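Long-range contacts in putative uncharacterized protein Ta1305 (Thermoplasma acidophilum, PDB 4RKS), which phosphorylates (R)-mevalonate on its 3-hydroxyl with ATP, giving mevalonate 3-phosphate in the alternative mevalonate pathway of extreme acidophiles: residues P31-V36 with A54-S59; I171-G176 with H230-K235; Y193-F198 with N298-V303; E252-Y257 with N289-T294. All coordinates share one frame; numbering follows the deposited sequence.

Interaction 1 of 4, residues P31-V36 with A54-S59; sequences PTIGVV and AGIAYS. With MEV ((R)-mevalonate), chain C.
The ring of Tyr58 carries Pro31 on one face, with Thr32 at its edge. Pro31 CG lies 3.7 Å from the ring centroid, a CH-pi contact displaced toward the hydroxyl end, where CG comes 3.4 Å from Tyr58 CZ. At the rim, the peptide carbon and oxygen of Thr32 lie near the ring plane, while Ile33 CG1 meets Tyr58 CD1 obliquely at 3.5 Å. Tyr58 CG sits between the backbone N and the carbonyl carbon (chi1 73°), which lays the ring over strand 24-34 between Pro31 and Ile33.

The two strands are joined by an antiparallel ladder: Ile33 and Ile56 exchange two backbone hydrogen bonds, and Tyr58 N donates to Pro31 O. The register slips by one at a classic beta bulge. Val35 N (2.7 Å) and Val36 N (3.1 Å) both donate to Ala54 O, from the same face of its carbonyl plane, and Ala54 N returns a bond to Val36 O. Before the bulge, the Gly34 backbone lines the mevalonate pocket, its CA 3.4 Å from O3 of the ligand.

Strand 53-59 also pairs with strands 169-174 and 321-327, Val35 and Val36 pack on helix 220-238, and Thr32 touches helix 161-166, which carries substrate-binding Arg163.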
loop_
_atom_site.group_PDB
_atom_site.type_symbol
_atom_site.label_atom_id
_atom_site.label_comp_id
_atom_site.label_asym_id
_atom_site.label_seq_id
_atom_site.Cartn_x
_atom_site.Cartn_y
_atom_site.Cartn_z
ATOM N N PRO A 31 3.515 4.535 2.726
ATOM C CA PRO A 31 2.895 3.207 2.753
ATOM C C PRO A 31 1.395 3.266 2.515
ATOM O O PRO A 31 0.775 4.333 2.458
ATOM C CB PRO A 31 3.220 2.693 4.165
ATOM C CG PRO A 31 3.292 3.953 4.989
ATOM C CD PRO A 31 3.931 4.979 4.074
ATOM N N THR A 32 0.796 2.098 2.326
ATOM C CA THR A 32 -0.587 2.065 1.899
ATOM C C THR A 32 -1.429 1.090 2.725
ATOM O O THR A 32 -0.898 0.196 3.402
ATOM C CB THR A 32 -0.696 1.692 0.395
ATOM O OG1 THR A 32 -0.261 0.348 0.203
ATOM C CG2 THR A 32 0.180 2.606 -0.445
ATOM N N ILE A 33 -2.739 1.311 2.677
ATOM C CA ILE A 33 -3.748 0.443 3.287
ATOM C C ILE A 33 -4.782 0.081 2.228
ATOM O O ILE A 33 -5.320 0.969 1.551
ATOM C CB ILE A 33 -4.457 1.140 4.475
ATOM C CG1 ILE A 33 -3.476 1.380 5.622
ATOM C CG2 ILE A 33 -5.663 0.313 4.955
ATOM C CD1 ILE A 33 -3.943 2.428 6.635
ATOM N N GLY A 34 -5.058 -1.207 2.066
ATOM C CA GLY A 34 -6.111 -1.637 1.157
ATOM C C GLY A 34 -7.511 -1.216 1.606
ATOM O O GLY A 34 -7.826 -1.236 2.789
ATOM N N VAL A 35 -8.353 -0.833 0.650
ATOM C CA VAL A 35 -9.753 -0.476 0.912
ATOM C C VAL A 35 -10.707 -1.489 0.257
ATOM O O VAL A 35 -11.718 -1.898 0.847
ATOM C CB VAL A 35 -10.055 0.971 0.419
ATOM C CG1 VAL A 35 -11.551 1.216 0.293
ATOM C CG2 VAL A 35 -9.414 1.995 1.362
ATOM N N VAL A 36 -10.392 -1.879 -0.971
ATOM C CA VAL A 36 -10.929 -3.119 -1.552
ATOM C C VAL A 36 -9.717 -4.021 -1.670
ATOM O O VAL A 36 -8.750 -3.691 -2.371
ATOM C CB VAL A 36 -11.625 -2.902 -2.920
ATOM C CG1 VAL A 36 -12.057 -4.251 -3.552
ATOM C CG2 VAL A 36 -12.847 -1.991 -2.750
ATOM N N ALA A 54 -8.668 -1.503 -4.362
ATOM C CA ALA A 54 -8.595 -0.076 -4.066
ATOM C C ALA A 54 -7.778 0.172 -2.791
ATOM O O ALA A 54 -7.642 -0.709 -1.943
ATOM C CB ALA A 54 -10.015 0.526 -3.925
ATOM N N GLY A 55 -7.222 1.367 -2.654
ATOM C CA GLY A 55 -6.421 1.642 -1.478
ATOM C C GLY A 55 -6.183 3.110 -1.196
ATOM O O GLY A 55 -6.521 3.976 -2.006
ATOM N N ILE A 56 -5.583 3.377 -0.039
ATOM C CA ILE A 56 -5.177 4.731 0.356
ATOM C C ILE A 56 -3.701 4.741 0.728
ATOM O O ILE A 56 -3.196 3.746 1.246
ATOM C CB ILE A 56 -5.950 5.241 1.592
ATOM C CG1 ILE A 56 -6.015 4.126 2.637
ATOM C CG2 ILE A 56 -7.311 5.759 1.227
ATOM C CD1 ILE A 56 -6.679 4.533 3.948
ATOM N N ALA A 57 -3.015 5.854 0.482
ATOM C CA ALA A 57 -1.692 6.075 1.064
ATOM C C ALA A 57 -1.853 6.783 2.412
ATOM O O ALA A 57 -2.722 7.639 2.562
ATOM C CB ALA A 57 -0.817 6.887 0.136
ATOM N N TYR A 58 -1.032 6.418 3.395
ATOM C CA TYR A 58 -1.112 7.060 4.711
ATOM C C TYR A 58 0.268 7.470 5.219
ATOM O O TYR A 58 1.294 7.005 4.709
ATOM C CB TYR A 58 -1.772 6.125 5.726
ATOM C CG TYR A 58 -0.882 4.963 6.176
ATOM C CD1 TYR A 58 -0.859 3.765 5.470
ATOM C CD2 TYR A 58 -0.079 5.068 7.313
ATOM C CE1 TYR A 58 -0.072 2.705 5.876
ATOM C CE2 TYR A 58 0.732 4.014 7.724
ATOM C CZ TYR A 58 0.728 2.833 6.998
ATOM O OH TYR A 58 1.518 1.771 7.380
ATOM N N SER A 59 0.284 8.344 6.225
ATOM C CA SER A 59 1.481 8.562 7.033
ATOM C C SER A 59 0.973 8.951 8.416
ATOM O O SER A 59 -0.186 8.689 8.720
ATOM C CB SER A 59 2.384 9.646 6.443
ATOM O OG SER A 59 3.684 9.612 7.019
HETATM C C8 MEV C . -1.815 -6.385 -1.050
HETATM O O8 MEV C . -0.863 -6.896 -1.963
HETATM C C2 MEV C . -2.217 -7.509 -0.120
HETATM C C3 MEV C . -2.966 -7.131 1.147
HETATM O O7 MEV C . -2.347 -6.086 1.853
HETATM C C4 MEV C . -4.396 -6.720 0.834
HETATM C C5 MEV C . -4.532 -5.267 0.418
HETATM O O3 MEV C . -3.972 -4.335 1.069
HETATM O O4 MEV C . -5.196 -4.988 -0.609
HETATM C C6 MEV C . -2.977 -8.361 2.026
#

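Interaction 2 of 4, residues I171-G176 with H230-K235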
loop_
_atom_site.group_PDB
_atom_site.type_symbol
_atom_site.label_atom_id
_atom_site.label_comp_id
_atom_site.label_asym_id
_atom_site.label_seq_id
_atom_site.Cartn_x
_atom_site.Cartn_y
_atom_site.Cartn_z
ATOM N N ILE A 171 -8.151 3.454 -7.158
ATOM C CA ILE A 171 -8.659 2.167 -7.572
ATOM C C ILE A 171 -7.693 1.613 -8.607
ATOM O O ILE A 171 -7.259 2.334 -9.500
ATOM C CB ILE A 171 -10.079 2.257 -8.177
ATOM C CG1 ILE A 171 -11.119 2.545 -7.098
ATOM C CG2 ILE A 171 -10.429 0.976 -8.941
ATOM C CD1 ILE A 171 -12.448 2.916 -7.670
ATOM N N THR A 172 -7.332 0.344 -8.480
ATOM C CA THR A 172 -6.517 -0.283 -9.501
ATOM C C THR A 172 -7.360 -1.348 -10.176
ATOM O O THR A 172 -7.572 -2.424 -9.612
ATOM C CB THR A 172 -5.240 -0.878 -8.927
ATOM O OG1 THR A 172 -4.460 0.178 -8.363
ATOM C CG2 THR A 172 -4.418 -1.581 -10.028
ATOM N N TRP A 173 -7.892 -1.000 -11.349
ATOM C CA TRP A 173 -8.697 -1.913 -12.176
ATOM C C TRP A 173 -7.804 -2.999 -12.742
ATOM O O TRP A 173 -6.682 -2.719 -13.129
ATOM C CB TRP A 173 -9.385 -1.160 -13.333
ATOM C CG TRP A 173 -10.167 0.055 -12.892
ATOM C CD1 TRP A 173 -9.748 1.359 -12.916
ATOM C CD2 TRP A 173 -11.484 0.071 -12.329
ATOM N NE1 TRP A 173 -10.729 2.181 -12.428
ATOM C CE2 TRP A 173 -11.800 1.417 -12.046
ATOM C CE3 TRP A 173 -12.423 -0.923 -12.030
ATOM C CZ2 TRP A 173 -13.021 1.797 -11.490
ATOM C CZ3 TRP A 173 -13.633 -0.548 -11.479
ATOM C CH2 TRP A 173 -13.921 0.805 -11.208
ATOM N N SER A 174 -8.295 -4.228 -12.813
ATOM C CA SER A 174 -7.475 -5.324 -13.331
ATOM C C SER A 174 -8.319 -6.522 -13.733
ATOM O O SER A 174 -9.268 -6.895 -13.036
ATOM C CB SER A 174 -6.426 -5.761 -12.303
ATOM O OG SER A 174 -5.620 -6.812 -12.820
ATOM N N ASP A 175 -7.963 -7.117 -14.868
ATOM C CA ASP A 175 -8.608 -8.330 -15.346
ATOM C C ASP A 175 -7.636 -9.505 -15.281
ATOM O O ASP A 175 -7.886 -10.570 -15.835
ATOM C CB ASP A 175 -9.135 -8.134 -16.779
ATOM C CG ASP A 175 -8.040 -7.751 -17.780
ATOM O OD1 ASP A 175 -6.831 -7.805 -17.448
ATOM O OD2 ASP A 175 -8.398 -7.386 -18.923
ATOM N N GLY A 176 -6.511 -9.294 -14.612
ATOM C CA GLY A 176 -5.497 -10.326 -14.502
ATOM C C GLY A 176 -4.429 -10.269 -15.585
ATOM O O GLY A 176 -3.420 -10.968 -15.496
ATOM N N HIS A 230 -17.451 -3.430 -5.670
ATOM C CA HIS A 230 -17.189 -2.519 -4.568
ATOM C C HIS A 230 -16.409 -1.302 -5.038
ATOM O O HIS A 230 -16.678 -0.189 -4.599
ATOM C CB HIS A 230 -16.437 -3.237 -3.449
ATOM C CG HIS A 230 -17.296 -4.167 -2.649
ATOM N ND1 HIS A 230 -16.788 -4.992 -1.668
ATOM C CD2 HIS A 230 -18.628 -4.406 -2.692
ATOM C CE1 HIS A 230 -17.773 -5.697 -1.136
ATOM N NE2 HIS A 230 -18.899 -5.362 -1.742
ATOM N N ALA A 231 -15.442 -1.508 -5.934
ATOM C CA ALA A 231 -14.680 -0.377 -6.466
ATOM C C ALA A 231 -15.590 0.601 -7.229
ATOM O O ALA A 231 -15.430 1.818 -7.107
ATOM C CB ALA A 231 -13.540 -0.861 -7.359
ATOM N N HIS A 232 -16.551 0.082 -7.996
ATOM C CA HIS A 232 -17.520 0.963 -8.650
ATOM C C HIS A 232 -18.346 1.720 -7.608
ATOM O O HIS A 232 -18.623 2.902 -7.775
ATOM C CB HIS A 232 -18.443 0.179 -9.599
ATOM C CG HIS A 232 -17.870 -0.013 -10.971
ATOM N ND1 HIS A 232 -17.611 -1.259 -11.510
ATOM C CD2 HIS A 232 -17.494 0.886 -11.913
ATOM C CE1 HIS A 232 -17.110 -1.116 -12.726
ATOM N NE2 HIS A 232 -17.030 0.174 -12.996
ATOM N N MET A 233 -18.710 1.047 -6.519
ATOM C CA MET A 233 -19.449 1.707 -5.461
ATOM C C MET A 233 -18.614 2.809 -4.823
ATOM O O MET A 233 -19.139 3.848 -4.454
ATOM C CB MET A 233 -19.914 0.689 -4.420
ATOM C CG MET A 233 -20.925 -0.305 -4.976
ATOM S SD MET A 233 -21.398 -1.596 -3.806
ATOM C CE MET A 233 -22.142 -0.617 -2.504
ATOM N N ILE A 234 -17.307 2.601 -4.728
ATOM C CA ILE A 234 -16.428 3.630 -4.174
ATOM C C ILE A 234 -16.314 4.828 -5.125
ATOM O O ILE A 234 -16.395 5.971 -4.681
ATOM C CB ILE A 234 -15.044 3.055 -3.850
ATOM C CG1 ILE A 234 -15.165 2.140 -2.625
ATOM C CG2 ILE A 234 -14.011 4.176 -3.585
ATOM C CD1 ILE A 234 -13.946 1.335 -2.350
ATOM N N LYS A 235 -16.177 4.566 -6.428
ATOM C CA LYS A 235 -16.097 5.651 -7.407
ATOM C C LYS A 235 -17.362 6.518 -7.360
ATOM O O LYS A 235 -17.292 7.733 -7.516
ATOM C CB LYS A 235 -15.868 5.108 -8.827
ATOM C CG LYS A 235 -15.393 6.181 -9.835
ATOM C CD LYS A 235 -14.825 5.582 -11.136
ATOM C CE LYS A 235 -14.469 6.692 -12.134
ATOM N NZ LYS A 235 -13.746 6.184 -13.328
#
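Trp173 and Ile171 bury the most surface in this contact, where strand 169-174 of the N-terminal family region packs on helix 220-238 of the C-terminal one; Ala231 receives them both. Ile171 reaches the helix with its terminal methyl: CD1 lies 3.9 Å from Ala231 CB and 3.2 Å from Ala231 O. Its other branch, CG2, also touches Ala231 CB and at the same time sits over the centre of one face of the Trp173 ring, 3.4 Å above the plane. One face of the indole is thus covered by a residue of its own strand while its far rim meets the helix.

That rim belongs to the six-membered ring. Trp173 CZ3 approaches Ala231 CB, and Trp173 CH2 stands over one face of the His232 imidazole, 3.6 Å from NE2. The two ring planes meet at 45°, an oblique aromatic pair. Lys235 CD comes to the indole edge, near its plane, at 4.2 Å from Trp173 CZ2.

The polar ends of Trp173 and Lys235 turn to Glu182 of strand 179-185, which takes the indole N-H on one carboxylate oxygen and a salt bridge on the other. Strand and helix therefore meet mainly by apolar and aromatic packing, without a direct hydrogen bond.

Interaction 3 of 4, residues Y193-F198 with N298-V303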
loop_
_atom_site.group_PDB
_atom_site.type_symbol
_atom_site.label_atom_id
_atom_site.label_comp_id
_atom_site.label_asym_id
_atom_site.label_seq_id
_atom_site.Cartn_x
_atom_site.Cartn_y
_atom_site.Cartn_z
ATOM N N TYR A 193 -10.954 13.442 8.616
ATOM C CA TYR A 193 -10.909 12.059 9.088
ATOM C C TYR A 193 -9.513 11.662 9.503
ATOM O O TYR A 193 -8.523 12.211 9.012
ATOM C CB TYR A 193 -11.441 11.108 8.007
ATOM C CG TYR A 193 -12.909 11.321 7.766
ATOM C CD1 TYR A 193 -13.350 12.346 6.936
ATOM C CD2 TYR A 193 -13.862 10.522 8.392
ATOM C CE1 TYR A 193 -14.701 12.567 6.729
ATOM C CE2 TYR A 193 -15.219 10.734 8.188
ATOM C CZ TYR A 193 -15.627 11.760 7.353
ATOM O OH TYR A 193 -16.962 11.990 7.133
ATOM N N SER A 194 -9.437 10.725 10.437
ATOM C CA SER A 194 -8.160 10.161 10.836
ATOM C C SER A 194 -8.298 8.659 10.892
ATOM O O SER A 194 -9.402 8.130 10.909
ATOM C CB SER A 194 -7.700 10.699 12.202
ATOM O OG SER A 194 -7.746 12.116 12.246
ATOM N N ILE A 195 -7.163 7.973 10.933
ATOM C CA ILE A 195 -7.167 6.540 11.148
ATOM C C ILE A 195 -6.330 6.215 12.373
ATOM O O ILE A 195 -5.149 6.577 12.445
ATOM C CB ILE A 195 -6.634 5.783 9.913
ATOM C CG1 ILE A 195 -7.642 5.902 8.761
ATOM C CG2 ILE A 195 -6.385 4.309 10.239
ATOM C CD1 ILE A 195 -7.162 5.323 7.445
ATOM N N VAL A 196 -6.936 5.565 13.360
ATOM C CA VAL A 196 -6.141 5.067 14.477
ATOM C C VAL A 196 -5.742 3.612 14.218
ATOM O O VAL A 196 -6.590 2.727 14.116
ATOM C CB VAL A 196 -6.886 5.179 15.826
ATOM C CG1 VAL A 196 -5.971 4.720 16.975
ATOM C CG2 VAL A 196 -7.341 6.605 16.047
ATOM N N ALA A 197 -4.441 3.371 14.112
ATOM C CA ALA A 197 -3.954 2.019 13.858
ATOM C C ALA A 197 -3.609 1.301 15.167
ATOM O O ALA A 197 -2.839 1.804 15.991
ATOM C CB ALA A 197 -2.736 2.056 12.929
ATOM N N PHE A 198 -4.190 0.123 15.347
ATOM C CA PHE A 198 -3.877 -0.710 16.492
ATOM C C PHE A 198 -3.014 -1.871 16.046
ATOM O O PHE A 198 -3.494 -2.781 15.359
ATOM C CB PHE A 198 -5.158 -1.212 17.158
ATOM C CG PHE A 198 -6.008 -0.108 17.737
ATOM C CD1 PHE A 198 -6.899 0.590 16.942
ATOM C CD2 PHE A 198 -5.909 0.229 19.080
ATOM C CE1 PHE A 198 -7.681 1.599 17.472
ATOM C CE2 PHE A 198 -6.684 1.243 19.615
ATOM C CZ PHE A 198 -7.573 1.926 18.812
ATOM N N ASN A 298 -2.690 -5.831 12.148
ATOM C CA ASN A 298 -3.121 -4.496 12.503
ATOM C C ASN A 298 -4.616 -4.318 12.298
ATOM O O ASN A 298 -5.216 -4.937 11.411
ATOM C CB ASN A 298 -2.338 -3.459 11.698
ATOM C CG ASN A 298 -0.844 -3.680 11.771
ATOM O OD1 ASN A 298 -0.233 -3.458 12.810
ATOM N ND2 ASN A 298 -0.248 -4.125 10.666
ATOM N N VAL A 299 -5.221 -3.499 13.153
ATOM C CA VAL A 299 -6.598 -3.076 12.959
ATOM C C VAL A 299 -6.620 -1.572 12.757
ATOM O O VAL A 299 -6.242 -0.803 13.656
ATOM C CB VAL A 299 -7.499 -3.456 14.148
ATOM C CG1 VAL A 299 -8.908 -2.900 13.943
ATOM C CG2 VAL A 299 -7.525 -4.956 14.328
ATOM N N TYR A 300 -7.064 -1.163 11.574
ATOM C CA TYR A 300 -7.078 0.242 11.169
ATOM C C TYR A 300 -8.467 0.830 11.350
ATOM O O TYR A 300 -9.412 0.368 10.726
ATOM C CB TYR A 300 -6.653 0.389 9.706
ATOM C CG TYR A 300 -5.275 -0.119 9.390
ATOM C CD1 TYR A 300 -4.148 0.634 9.715
ATOM C CD2 TYR A 300 -5.093 -1.332 8.727
ATOM C CE1 TYR A 300 -2.882 0.187 9.401
ATOM C CE2 TYR A 300 -3.831 -1.786 8.415
ATOM C CZ TYR A 300 -2.733 -1.021 8.753
ATOM O OH TYR A 300 -1.479 -1.465 8.451
ATOM N N VAL A 301 -8.598 1.835 12.207
ATOM C CA VAL A 301 -9.921 2.373 12.509
ATOM C C VAL A 301 -10.092 3.807 12.020
ATOM O O VAL A 301 -9.465 4.746 12.540
ATOM C CB VAL A 301 -10.212 2.305 14.024
ATOM C CG1 VAL A 301 -11.645 2.682 14.295
ATOM C CG2 VAL A 301 -9.944 0.909 14.529
ATOM N N ALA A 302 -10.938 3.957 11.003
ATOM C CA ALA A 302 -11.338 5.264 10.512
ATOM C C ALA A 302 -12.254 5.942 11.515
ATOM O O ALA A 302 -13.129 5.300 12.090
ATOM C CB ALA A 302 -12.034 5.142 9.168
ATOM N N VAL A 303 -12.073 7.247 11.691
ATOM C CA VAL A 303 -12.859 8.000 12.648
ATOM C C VAL A 303 -12.899 9.475 12.240
ATOM O O VAL A 303 -11.973 9.980 11.587
ATOM C CB VAL A 303 -12.276 7.842 14.089
ATOM C CG1 VAL A 303 -10.884 8.448 14.177
ATOM C CG2 VAL A 303 -13.194 8.446 15.161
#
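Strands 193-199 and 298-304 form an antiparallel pair in the C-terminal half of this GHMP-family kinase, and Phe198 illustrates how one side chain can span two positions of such a ladder. Its CB leaves the strand beside Val299, 3.7 Å from Val299 O and more loosely placed against Val299 CB. CG then brings the ring alongside the backbone, and CD1 comes 3.6 Å from Val299 O, an oxygen lying in the ring plane at its edge. Further out, CE1 meets Val301 CG2 at 3.8 Å. This methyl approaches the ring obliquely, and the two side chains cross at a slant. With Phe198 CG anti to the carbonyl carbon (chi1 -64°), the ring is directed along the ladder to Val301, two residues beyond its direct partner. The side chain as a whole also packs on Leu276 of helix 271-283 and on Ile314.

Three hydrogen-bonded pairs, Ser194 with Val303, Val196 with Val301 and Phe198 with Val299, supply six backbone bonds. Their side chains share one sheet face, covered by helices 271-283 and 308-312: Val299 touches Met273 and Leu276, while Val196 and Val301 both reach Leu311. The opposite face bears Ile195, Ala197, Tyr300 and Ala302. There Ile195 CG2 lies at the edge of the Tyr300 ring, near its plane, and touches Tyr300 CB at 4.0 Å; further along, Ala197 CB meets Tyr300 CD1 at 3.8 Å.

Interaction 4 of 4, residues E252-Y257 with N289-T294. With MEV ((R)-mevalonate), chain C.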
loop_
_atom_site.group_PDB
_atom_site.type_symbol
_atom_site.label_atom_id
_atom_site.label_comp_id
_atom_site.label_asym_id
_atom_site.label_seq_id
_atom_site.Cartn_x
_atom_site.Cartn_y
_atom_site.Cartn_z
ATOM N N GLU A 252 -16.957 -3.815 5.262
ATOM C CA GLU A 252 -17.697 -4.957 4.715
ATOM C C GLU A 252 -16.807 -5.800 3.806
ATOM O O GLU A 252 -16.859 -7.026 3.848
ATOM C CB GLU A 252 -18.935 -4.497 3.949
ATOM C CG GLU A 252 -19.946 -3.781 4.822
ATOM C CD GLU A 252 -21.246 -3.491 4.097
ATOM O OE1 GLU A 252 -21.839 -4.439 3.537
ATOM O OE2 GLU A 252 -21.674 -2.313 4.090
ATOM N N ASP A 253 -15.990 -5.135 2.993
ATOM C CA ASP A 253 -15.009 -5.827 2.160
ATOM C C ASP A 253 -14.020 -6.610 3.016
ATOM O O ASP A 253 -13.698 -7.753 2.709
ATOM C CB ASP A 253 -14.251 -4.843 1.269
ATOM C CG ASP A 253 -13.542 -5.537 0.108
ATOM O OD1 ASP A 253 -14.233 -5.856 -0.883
ATOM O OD2 ASP A 253 -12.310 -5.766 0.191
ATOM N N THR A 254 -13.545 -5.980 4.088
ATOM C CA THR A 254 -12.619 -6.607 5.033
ATOM C C THR A 254 -13.212 -7.905 5.594
ATOM O O THR A 254 -12.529 -8.926 5.676
ATOM C CB THR A 254 -12.266 -5.647 6.204
ATOM O OG1 THR A 254 -11.385 -4.619 5.739
ATOM C CG2 THR A 254 -11.592 -6.385 7.340
ATOM N N GLU A 255 -14.482 -7.869 5.966
ATOM C CA GLU A 255 -15.121 -9.037 6.571
ATOM C C GLU A 255 -15.311 -10.193 5.568
ATOM O O GLU A 255 -15.078 -11.357 5.898
ATOM C CB GLU A 255 -16.452 -8.614 7.214
ATOM C CG GLU A 255 -16.214 -7.633 8.388
ATOM C CD GLU A 255 -17.478 -6.999 8.975
ATOM O OE1 GLU A 255 -18.494 -6.861 8.260
ATOM O OE2 GLU A 255 -17.440 -6.615 10.165
ATOM N N GLU A 256 -15.730 -9.876 4.350
ATOM C CA GLU A 256 -15.816 -10.875 3.277
ATOM C C GLU A 256 -14.453 -11.506 2.961
ATOM O O GLU A 256 -14.317 -12.724 2.849
ATOM C CB GLU A 256 -16.387 -10.234 2.016
ATOM C CG GLU A 256 -16.315 -11.116 0.777
ATOM C CD GLU A 256 -16.839 -10.412 -0.461
ATOM O OE1 GLU A 256 -17.570 -9.409 -0.315
ATOM O OE2 GLU A 256 -16.521 -10.859 -1.578
ATOM N N TYR A 257 -13.446 -10.653 2.808
ATOM C CA TYR A 257 -12.091 -11.085 2.488
ATOM C C TYR A 257 -11.540 -12.036 3.537
ATOM O O TYR A 257 -10.994 -13.092 3.212
ATOM C CB TYR A 257 -11.209 -9.847 2.358
ATOM C CG TYR A 257 -9.766 -10.026 1.961
ATOM C CD1 TYR A 257 -9.407 -10.308 0.640
ATOM C CD2 TYR A 257 -8.759 -9.819 2.883
ATOM C CE1 TYR A 257 -8.084 -10.410 0.270
ATOM C CE2 TYR A 257 -7.433 -9.919 2.524
ATOM C CZ TYR A 257 -7.099 -10.214 1.222
ATOM O OH TYR A 257 -5.771 -10.298 0.894
ATOM N N ASN A 289 -17.476 4.944 13.589
ATOM C CA ASN A 289 -16.188 4.409 13.178
ATOM C C ASN A 289 -16.419 3.293 12.182
ATOM O O ASN A 289 -17.545 2.811 12.030
ATOM C CB ASN A 289 -15.374 3.897 14.365
ATOM C CG ASN A 289 -15.888 2.576 14.904
ATOM O OD1 ASN A 289 -15.688 1.516 14.302
ATOM N ND2 ASN A 289 -16.557 2.633 16.049
ATOM N N ALA A 290 -15.340 2.900 11.511
ATOM C CA ALA A 290 -15.304 1.723 10.645
ATOM C C ALA A 290 -13.878 1.204 10.665
ATOM O O ALA A 290 -12.937 2.005 10.734
ATOM C CB ALA A 290 -15.738 2.065 9.227
ATOM N N TYR A 291 -13.697 -0.114 10.605
ATOM C CA TYR A 291 -12.343 -0.666 10.663
ATOM C C TYR A 291 -11.964 -1.449 9.406
ATOM O O TYR A 291 -12.825 -1.920 8.682
ATOM C CB TYR A 291 -12.178 -1.579 11.884
ATOM C CG TYR A 291 -12.780 -2.946 11.687
ATOM C CD1 TYR A 291 -14.114 -3.184 11.998
ATOM C CD2 TYR A 291 -12.022 -3.998 11.193
ATOM C CE1 TYR A 291 -14.673 -4.425 11.813
ATOM C CE2 TYR A 291 -12.575 -5.243 11.005
ATOM C CZ TYR A 291 -13.898 -5.451 11.313
ATOM O OH TYR A 291 -14.448 -6.693 11.130
ATOM N N ILE A 292 -10.656 -1.594 9.197
ATOM C CA ILE A 292 -10.066 -2.377 8.107
ATOM C C ILE A 292 -8.978 -3.300 8.674
ATOM O O ILE A 292 -8.235 -2.896 9.564
ATOM C CB ILE A 292 -9.444 -1.459 7.022
ATOM C CG1 ILE A 292 -10.517 -0.620 6.327
ATOM C CG2 ILE A 292 -8.629 -2.269 5.982
ATOM C CD1 ILE A 292 -9.946 0.521 5.510
ATOM N N VAL A 293 -8.891 -4.532 8.170
ATOM C CA VAL A 293 -7.745 -5.401 8.435
ATOM C C VAL A 293 -7.189 -5.863 7.092
ATOM O O VAL A 293 -7.938 -6.401 6.284
ATOM C CB VAL A 293 -8.131 -6.640 9.289
ATOM C CG1 VAL A 293 -6.923 -7.542 9.516
ATOM C CG2 VAL A 293 -8.780 -6.214 10.618
ATOM N N THR A 294 -5.899 -5.651 6.836
ATOM C CA THR A 294 -5.323 -6.095 5.562
ATOM C C THR A 294 -4.630 -7.449 5.758
ATOM O O THR A 294 -5.292 -8.425 6.066
ATOM C CB THR A 294 -4.344 -5.038 4.965
ATOM O OG1 THR A 294 -3.259 -4.788 5.874
ATOM C CG2 THR A 294 -5.081 -3.727 4.712
HETATM C C8 MEV C . -1.815 -6.385 -1.050
HETATM O O8 MEV C . -0.863 -6.896 -1.963
HETATM C C2 MEV C . -2.217 -7.509 -0.120
HETATM C C3 MEV C . -2.966 -7.131 1.147
HETATM O O7 MEV C . -2.347 -6.086 1.853
HETATM C C4 MEV C . -4.396 -6.720 0.834
HETATM C C5 MEV C . -4.532 -5.267 0.418
HETATM O O3 MEV C . -3.972 -4.335 1.069
HETATM O O4 MEV C . -5.196 -4.988 -0.609
HETATM C C6 MEV C . -2.977 -8.361 2.026
#
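Thr254 OG1 is held between its own helix and the neighbouring strand. It hydrogen-bonds to Ala250 O, one turn earlier in helix 243-262, and accepts a weak, long bond from Val293 N (3.5 Å). Around the same oxygen, Ile292 CA stands at 3.5 Å and Ile292 CG2 at 3.6 Å, so the hydroxyl is packed against carbon as well. With Thr254 OG1 anti to the carbonyl carbon (chi1 -73°), the other branch, CG2, falls anti to the backbone N; from there it presses on the backbone of Val293, 3.4 Å from Val293 N, and also meets Val293 CB and the Tyr291 ring.

Earlier in the strand, Tyr291 extends its ring along the helix. Glu255 crosses it at about a right angle, its carboxylate plane turned 65° from the ring, and Glu255 OE2 stands 3.1 Å from Tyr291 OH.

This is helix-on-strand packing, with local axes 8.0 Å apart and inclined by 36°, within the C-terminal family region, at its substrate-binding end. Helix 243-262 covers one face of strand 289-292, whose edge pairs with strand 298-304. Where the two segments run toward the pocket, both contribute to it. Tyr257 OH lies 3.6 Å from C6 of (R)-mevalonate and makes a weak hydrogen bond to Leu38 O. From the strand side, Thr294 CB comes 3.8 Å from O7 of the same ligand, while Thr294 O lies at the edge of the Tyr257 ring.

How the interactions relate
Interaction 1 is central, about 5 Å from the centre of the chain; it closes before the others open and touches all three, whose centres lie 12 to 14 Å from its own. Its strand 53-59 neighbours strand 169-174 of interaction 2, while Ile33 and Ile56 pack on Tyr300 and Ile195 of interaction 3. The segments of interactions 2 and 3 alternate along the chain, their nearest atoms about 12 Å apart. Interaction 2 closes before interaction 4 opens, and successive helices 220-238 and 243-262 link them through His230 and Asp253. Interaction 4 is nested within interaction 3, their strands 289-292 and 298-304 paired. Mevalonate touches interactions 1 and 4, so its pocket draws on both family regions.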